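Local coordinates for THUMP domain-containing protein (Pyrococcus horikoshii, PDB 1VBK) that probably binds RNA, through its THUMP domain, as well as ATP, and resembles the ThiI family of thiamine-biosynthesis and tRNA-modifying proteins, at residues R106-K118 against E126-N138. Residues are numbered along the deposited sequence; the frame is centred on the assembly and turned at random.
Sequences RPKFRVTARRITK and EIQAKVGEYILNN. With MRD ((4R)-2-methylpentane-2,4-diol), chain C.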
loop_
_atom_site.group_PDB
_atom_site.type_symbol
_atom_site.label_atom_id
_atom_site.label_comp_id
_atom_site.label_asym_id
_atom_site.label_seq_id
_atom_site.Cartn_x
_atom_site.Cartn_y
_atom_site.Cartn_z
ATOM N N ARG A 106 -38.545 -23.724 -35.923
ATOM C CA ARG A 106 -39.071 -22.404 -35.602
ATOM C C ARG A 106 -38.566 -21.914 -34.249
ATOM O O ARG A 106 -39.277 -21.965 -33.242
ATOM C CB ARG A 106 -40.604 -22.483 -35.614
ATOM C CG ARG A 106 -41.360 -21.173 -35.441
ATOM C CD ARG A 106 -42.836 -21.508 -35.210
ATOM N NE ARG A 106 -43.653 -20.367 -34.806
ATOM C CZ ARG A 106 -44.169 -19.476 -35.646
ATOM N NH1 ARG A 106 -43.951 -19.586 -36.951
ATOM N NH2 ARG A 106 -44.913 -18.483 -35.180
ATOM N N PRO A 107 -37.316 -21.429 -34.209
ATOM C CA PRO A 107 -36.724 -20.931 -32.965
ATOM C C PRO A 107 -37.416 -19.675 -32.431
ATOM O O PRO A 107 -37.968 -18.878 -33.196
ATOM C CB PRO A 107 -35.269 -20.662 -33.361
ATOM C CG PRO A 107 -35.384 -20.275 -34.826
ATOM C CD PRO A 107 -36.368 -21.311 -35.335
ATOM N N LYS A 108 -37.402 -19.521 -31.111
ATOM C CA LYS A 108 -37.980 -18.343 -30.472
ATOM C C LYS A 108 -36.833 -17.341 -30.338
ATOM O O LYS A 108 -35.704 -17.735 -30.026
ATOM C CB LYS A 108 -38.524 -18.697 -29.085
ATOM C CG LYS A 108 -39.817 -19.512 -29.100
ATOM C CD LYS A 108 -40.142 -20.001 -27.697
ATOM C CE LYS A 108 -41.516 -20.647 -27.618
ATOM N NZ LYS A 108 -42.605 -19.639 -27.720
ATOM N N PHE A 109 -37.112 -16.060 -30.566
ATOM C CA PHE A 109 -36.064 -15.044 -30.474
ATOM C C PHE A 109 -36.557 -13.672 -30.032
ATOM O O PHE A 109 -37.760 -13.420 -29.939
ATOM C CB PHE A 109 -35.373 -14.873 -31.836
ATOM C CG PHE A 109 -36.111 -13.953 -32.792
ATOM C CD1 PHE A 109 -37.304 -14.348 -33.392
ATOM C CD2 PHE A 109 -35.602 -12.690 -33.094
ATOM C CE1 PHE A 109 -37.980 -13.499 -34.280
ATOM C CE2 PHE A 109 -36.269 -11.833 -33.980
ATOM C CZ PHE A 109 -37.458 -12.237 -34.574
ATOM N N ARG A 110 -35.599 -12.789 -29.759
ATOM C CA ARG A 110 -35.896 -11.412 -29.405
ATOM C C ARG A 110 -34.715 -10.588 -29.881
ATOM O O ARG A 110 -33.650 -11.129 -30.172
ATOM C CB ARG A 110 -36.069 -11.232 -27.893
ATOM C CG ARG A 110 -34.791 -11.320 -27.068
ATOM C CD ARG A 110 -34.967 -10.529 -25.767
ATOM N NE ARG A 110 -35.003 -9.100 -26.055
ATOM C CZ ARG A 110 -35.764 -8.214 -25.419
ATOM N NH1 ARG A 110 -36.569 -8.602 -24.437
ATOM N NH2 ARG A 110 -35.726 -6.936 -25.780
ATOM N N VAL A 111 -34.916 -9.286 -29.992
ATOM C CA VAL A 111 -33.849 -8.390 -30.400
ATOM C C VAL A 111 -33.669 -7.439 -29.228
ATOM O O VAL A 111 -34.648 -6.978 -28.631
ATOM C CB VAL A 111 -34.209 -7.581 -31.676
ATOM C CG1 VAL A 111 -33.047 -6.657 -32.053
ATOM C CG2 VAL A 111 -34.502 -8.533 -32.840
ATOM N N THR A 112 -32.417 -7.174 -28.883
ATOM C CA THR A 112 -32.103 -6.283 -27.779
ATOM C C THR A 112 -31.173 -5.223 -28.346
ATOM O O THR A 112 -30.069 -5.530 -28.791
ATOM C CB THR A 112 -31.411 -7.057 -26.629
ATOM O OG1 THR A 112 -32.274 -8.114 -26.184
ATOM C CG2 THR A 112 -31.111 -6.132 -25.458
ATOM N N ALA A 113 -31.628 -3.975 -28.344
ATOM C CA ALA A 113 -30.830 -2.892 -28.892
ATOM C C ALA A 113 -30.556 -1.806 -27.879
ATOM O O ALA A 113 -31.380 -1.527 -27.006
ATOM C CB ALA A 113 -31.528 -2.298 -30.113
ATOM N N ARG A 114 -29.382 -1.194 -28.004
ATOM C CA ARG A 114 -28.981 -0.111 -27.116
ATOM C C ARG A 114 -28.248 0.961 -27.907
ATOM O O ARG A 114 -27.330 0.658 -28.667
ATOM C CB ARG A 114 -28.050 -0.629 -26.013
ATOM C CG ARG A 114 -28.723 -1.496 -24.952
ATOM C CD ARG A 114 -29.613 -0.664 -24.030
ATOM N NE ARG A 114 -30.278 -1.490 -23.027
ATOM C CZ ARG A 114 -31.290 -2.314 -23.284
ATOM N NH1 ARG A 114 -31.767 -2.422 -24.517
ATOM N NH2 ARG A 114 -31.817 -3.042 -22.308
ATOM N N ARG A 115 -28.671 2.210 -27.751
ATOM C CA ARG A 115 -27.984 3.306 -28.420
ATOM C C ARG A 115 -27.015 3.844 -27.383
ATOM O O ARG A 115 -27.403 4.621 -26.510
ATOM C CB ARG A 115 -28.952 4.416 -28.837
ATOM C CG ARG A 115 -29.777 4.108 -30.078
ATOM C CD ARG A 115 -30.441 5.371 -30.607
ATOM N NE ARG A 115 -31.259 6.016 -29.586
ATOM C CZ ARG A 115 -31.862 7.189 -29.738
ATOM N NH1 ARG A 115 -31.742 7.861 -30.874
ATOM N NH2 ARG A 115 -32.591 7.688 -28.748
ATOM N N ILE A 116 -25.764 3.406 -27.449
ATOM C CA ILE A 116 -24.815 3.895 -26.487
ATOM C C ILE A 116 -24.651 5.383 -26.688
ATOM O O ILE A 116 -24.722 6.174 -25.757
ATOM C CB ILE A 116 -23.484 3.183 -26.728
ATOM C CG1 ILE A 116 -23.675 1.666 -26.655
ATOM C CG2 ILE A 116 -22.473 3.583 -25.637
ATOM C CD1 ILE A 116 -24.286 1.222 -25.324
ATOM N N THR A 117 -24.460 5.810 -27.933
ATOM C CA THR A 117 -24.424 7.233 -28.249
ATOM C C THR A 117 -25.771 7.437 -28.949
ATOM O O THR A 117 -26.340 6.477 -29.473
ATOM C CB THR A 117 -23.234 7.607 -29.174
ATOM O OG1 THR A 117 -23.230 6.774 -30.336
ATOM C CG2 THR A 117 -21.915 7.442 -28.424
ATOM N N LYS A 118 -26.284 8.666 -28.968
ATOM C CA LYS A 118 -27.608 8.910 -29.544
ATOM C C LYS A 118 -27.754 9.505 -30.942
ATOM O O LYS A 118 -28.776 10.135 -31.224
ATOM C CB LYS A 118 -28.418 9.781 -28.578
ATOM C CG LYS A 118 -28.342 9.349 -27.122
ATOM C CD LYS A 118 -28.901 7.954 -26.908
ATOM C CE LYS A 118 -28.861 7.570 -25.436
ATOM N NZ LYS A 118 -29.428 6.215 -25.202
ATOM N N GLU A 126 -37.418 1.019 -31.463
ATOM C CA GLU A 126 -37.726 1.101 -32.887
ATOM C C GLU A 126 -36.782 0.149 -33.627
ATOM O O GLU A 126 -37.186 -0.553 -34.553
ATOM C CB GLU A 126 -37.537 2.535 -33.404
ATOM C CG GLU A 126 -38.573 3.534 -32.883
ATOM C CD GLU A 126 -38.396 4.941 -33.450
ATOM O OE1 GLU A 126 -37.360 5.584 -33.174
ATOM O OE2 GLU A 126 -39.303 5.405 -34.178
ATOM N N ILE A 127 -35.522 0.125 -33.208
ATOM C CA ILE A 127 -34.536 -0.755 -33.827
ATOM C C ILE A 127 -34.962 -2.208 -33.621
ATOM O O ILE A 127 -34.957 -3.007 -34.559
ATOM C CB ILE A 127 -33.138 -0.545 -33.207
ATOM C CG1 ILE A 127 -32.621 0.858 -33.546
ATOM C CG2 ILE A 127 -32.176 -1.607 -33.723
ATOM C CD1 ILE A 127 -31.372 1.258 -32.762
ATOM N N GLN A 128 -35.337 -2.547 -32.391
ATOM C CA GLN A 128 -35.766 -3.908 -32.080
ATOM C C GLN A 128 -36.955 -4.329 -32.942
ATOM O O GLN A 128 -36.981 -5.441 -33.474
ATOM C CB GLN A 128 -36.124 -4.021 -30.591
ATOM C CG GLN A 128 -34.930 -3.748 -29.686
ATOM C CD GLN A 128 -35.225 -3.894 -28.201
ATOM O OE1 GLN A 128 -34.356 -3.629 -27.370
ATOM N NE2 GLN A 128 -36.443 -4.321 -27.862
ATOM N N ALA A 129 -37.931 -3.438 -33.089
ATOM C CA ALA A 129 -39.119 -3.741 -33.887
ATOM C C ALA A 129 -38.804 -3.939 -35.365
ATOM O O ALA A 129 -39.283 -4.889 -35.983
ATOM C CB ALA A 129 -40.160 -2.631 -33.721
ATOM N N LYS A 130 -38.001 -3.040 -35.928
ATOM C CA LYS A 130 -37.638 -3.107 -37.339
ATOM C C LYS A 130 -36.772 -4.320 -37.675
ATOM O O LYS A 130 -36.981 -4.984 -38.693
ATOM C CB LYS A 130 -36.898 -1.834 -37.754
ATOM C CG LYS A 130 -37.740 -0.567 -37.731
ATOM C CD LYS A 130 -38.771 -0.567 -38.838
ATOM C CE LYS A 130 -39.346 0.826 -39.057
ATOM N NZ LYS A 130 -40.189 0.877 -40.287
ATOM N N VAL A 131 -35.783 -4.594 -36.830
ATOM C CA VAL A 131 -34.900 -5.736 -37.053
ATOM C C VAL A 131 -35.680 -7.034 -36.876
ATOM O O VAL A 131 -35.487 -7.990 -37.624
ATOM C CB VAL A 131 -33.701 -5.720 -36.072
ATOM C CG1 VAL A 131 -32.908 -7.022 -36.182
ATOM C CG2 VAL A 131 -32.795 -4.540 -36.391
ATOM N N GLY A 132 -36.561 -7.063 -35.880
ATOM C CA GLY A 132 -37.359 -8.251 -35.644
ATOM C C GLY A 132 -38.281 -8.526 -36.819
ATOM O O GLY A 132 -38.505 -9.679 -37.176
ATOM N N GLU A 133 -38.821 -7.466 -37.415
ATOM C CA GLU A 133 -39.715 -7.598 -38.563
ATOM C C GLU A 133 -38.946 -8.134 -39.767
ATOM O O GLU A 133 -39.476 -8.907 -40.563
ATOM C CB GLU A 133 -40.337 -6.243 -38.919
ATOM C CG GLU A 133 -41.038 -6.238 -40.274
ATOM C CD GLU A 133 -41.607 -4.882 -40.644
ATOM O OE1 GLU A 133 -40.850 -3.887 -40.619
ATOM O OE2 GLU A 133 -42.812 -4.818 -40.968
ATOM N N TYR A 134 -37.693 -7.709 -39.894
ATOM C CA TYR A 134 -36.841 -8.145 -40.994
ATOM C C TYR A 134 -36.575 -9.645 -40.871
ATOM O O TYR A 134 -36.679 -10.386 -41.848
ATOM C CB TYR A 134 -35.513 -7.381 -40.964
ATOM C CG TYR A 134 -34.646 -7.608 -42.178
ATOM C CD1 TYR A 134 -35.031 -7.129 -43.434
ATOM C CD2 TYR A 134 -33.436 -8.295 -42.076
ATOM C CE1 TYR A 134 -34.224 -7.329 -44.562
ATOM C CE2 TYR A 134 -32.628 -8.500 -43.196
ATOM C CZ TYR A 134 -33.024 -8.013 -44.432
ATOM O OH TYR A 134 -32.214 -8.196 -45.534
ATOM N N ILE A 135 -36.230 -10.087 -39.665
ATOM C CA ILE A 135 -35.960 -11.501 -39.432
ATOM C C ILE A 135 -37.237 -12.339 -39.630
ATOM O O ILE A 135 -37.206 -13.397 -40.266
ATOM C CB ILE A 135 -35.361 -11.709 -38.010
ATOM C CG1 ILE A 135 -34.004 -11.001 -37.929
ATOM C CG2 ILE A 135 -35.186 -13.203 -37.708
ATOM C CD1 ILE A 135 -33.313 -11.118 -36.594
ATOM N N LEU A 136 -38.362 -11.857 -39.107
ATOM C CA LEU A 136 -39.632 -12.569 -39.248
ATOM C C LEU A 136 -40.075 -12.741 -40.703
ATOM O O LEU A 136 -40.779 -13.698 -41.033
ATOM C CB LEU A 136 -40.741 -11.842 -38.476
ATOM C CG LEU A 136 -40.795 -12.065 -36.964
ATOM C CD1 LEU A 136 -41.807 -11.109 -36.347
ATOM C CD2 LEU A 136 -41.178 -13.510 -36.674
ATOM N N ASN A 137 -39.666 -11.812 -41.562
ATOM C CA ASN A 137 -40.014 -11.848 -42.982
ATOM C C ASN A 137 -39.084 -12.748 -43.793
ATOM O O ASN A 137 -39.362 -13.043 -44.953
ATOM C CB ASN A 137 -39.956 -10.436 -43.580
ATOM C CG ASN A 137 -41.180 -9.592 -43.236
ATOM O OD1 ASN A 137 -41.184 -8.378 -43.445
ATOM N ND2 ASN A 137 -42.223 -10.231 -42.723
ATOM N N ASN A 138 -37.984 -13.184 -43.191
ATOM C CA ASN A 138 -37.019 -14.013 -43.906
ATOM C C ASN A 138 -36.718 -15.372 -43.283
ATOM O O ASN A 138 -35.967 -16.166 -43.852
ATOM C CB ASN A 138 -35.714 -13.227 -44.075
ATOM C CG ASN A 138 -35.858 -12.064 -45.046
ATOM O OD1 ASN A 138 -35.923 -12.263 -46.256
ATOM N ND2 ASN A 138 -35.924 -10.847 -44.518
HETATM C C1 MRD C . -40.165 -4.696 -30.139
HETATM C C2 MRD C . -39.707 -6.113 -29.788
HETATM O O2 MRD C . -38.669 -6.045 -28.806
HETATM C CM MRD C . -40.896 -6.902 -29.235
HETATM C C3 MRD C . -39.146 -6.779 -31.049
HETATM C C4 MRD C . -38.604 -8.182 -30.758
HETATM O O4 MRD C . -37.526 -8.109 -29.820
HETATM C C5 MRD C . -38.151 -8.858 -32.054
HETATM O O HOH W 1 -34.343 -3.167 -24.892
#
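Gln128 reaches from its helix to the backbone of strand 108-115, where that strand has run past its short pairing with strand 142-143: its OE1 accepts the N-H of Ala113 at 2.9 Å in a nearly straight bond (171°). The two segments are the strand and helix of a beta-alpha-beta unit in the THUMP domain, a module associated with RNA binding, and they run roughly antiparallel at 143°. The Gln128 chain is extended beyond CG (chi2 -178°), which carries the amide across from the helix to the strand backbone. The other end of that amide, NE2, donates to O2 of a bound methylpentanediol, probably from the crystallisation liquor, whose O4 takes the N-H of Val111 at 2.9 Å. Replacing Gln128 by an alanine would remove the amide and is likely to leave the Ala113 N-H and the diol O2 without these partners. Ala113 CB packs against both Gln128 CG and Ile127 CG2, each at 3.7 Å, and the Val111 and Val131 side chains cross at about a right angle, both also touching Ile154 of strand 150-157. Farther along, Phe109 receives Ile135 CG2 over one ring face, while Leu136 CD2 and the carbonyl oxygen of Gly132 lie at its edge. One water accepts from Arg114 NH1 at 2.7 Å and donates to Gln128 OE1.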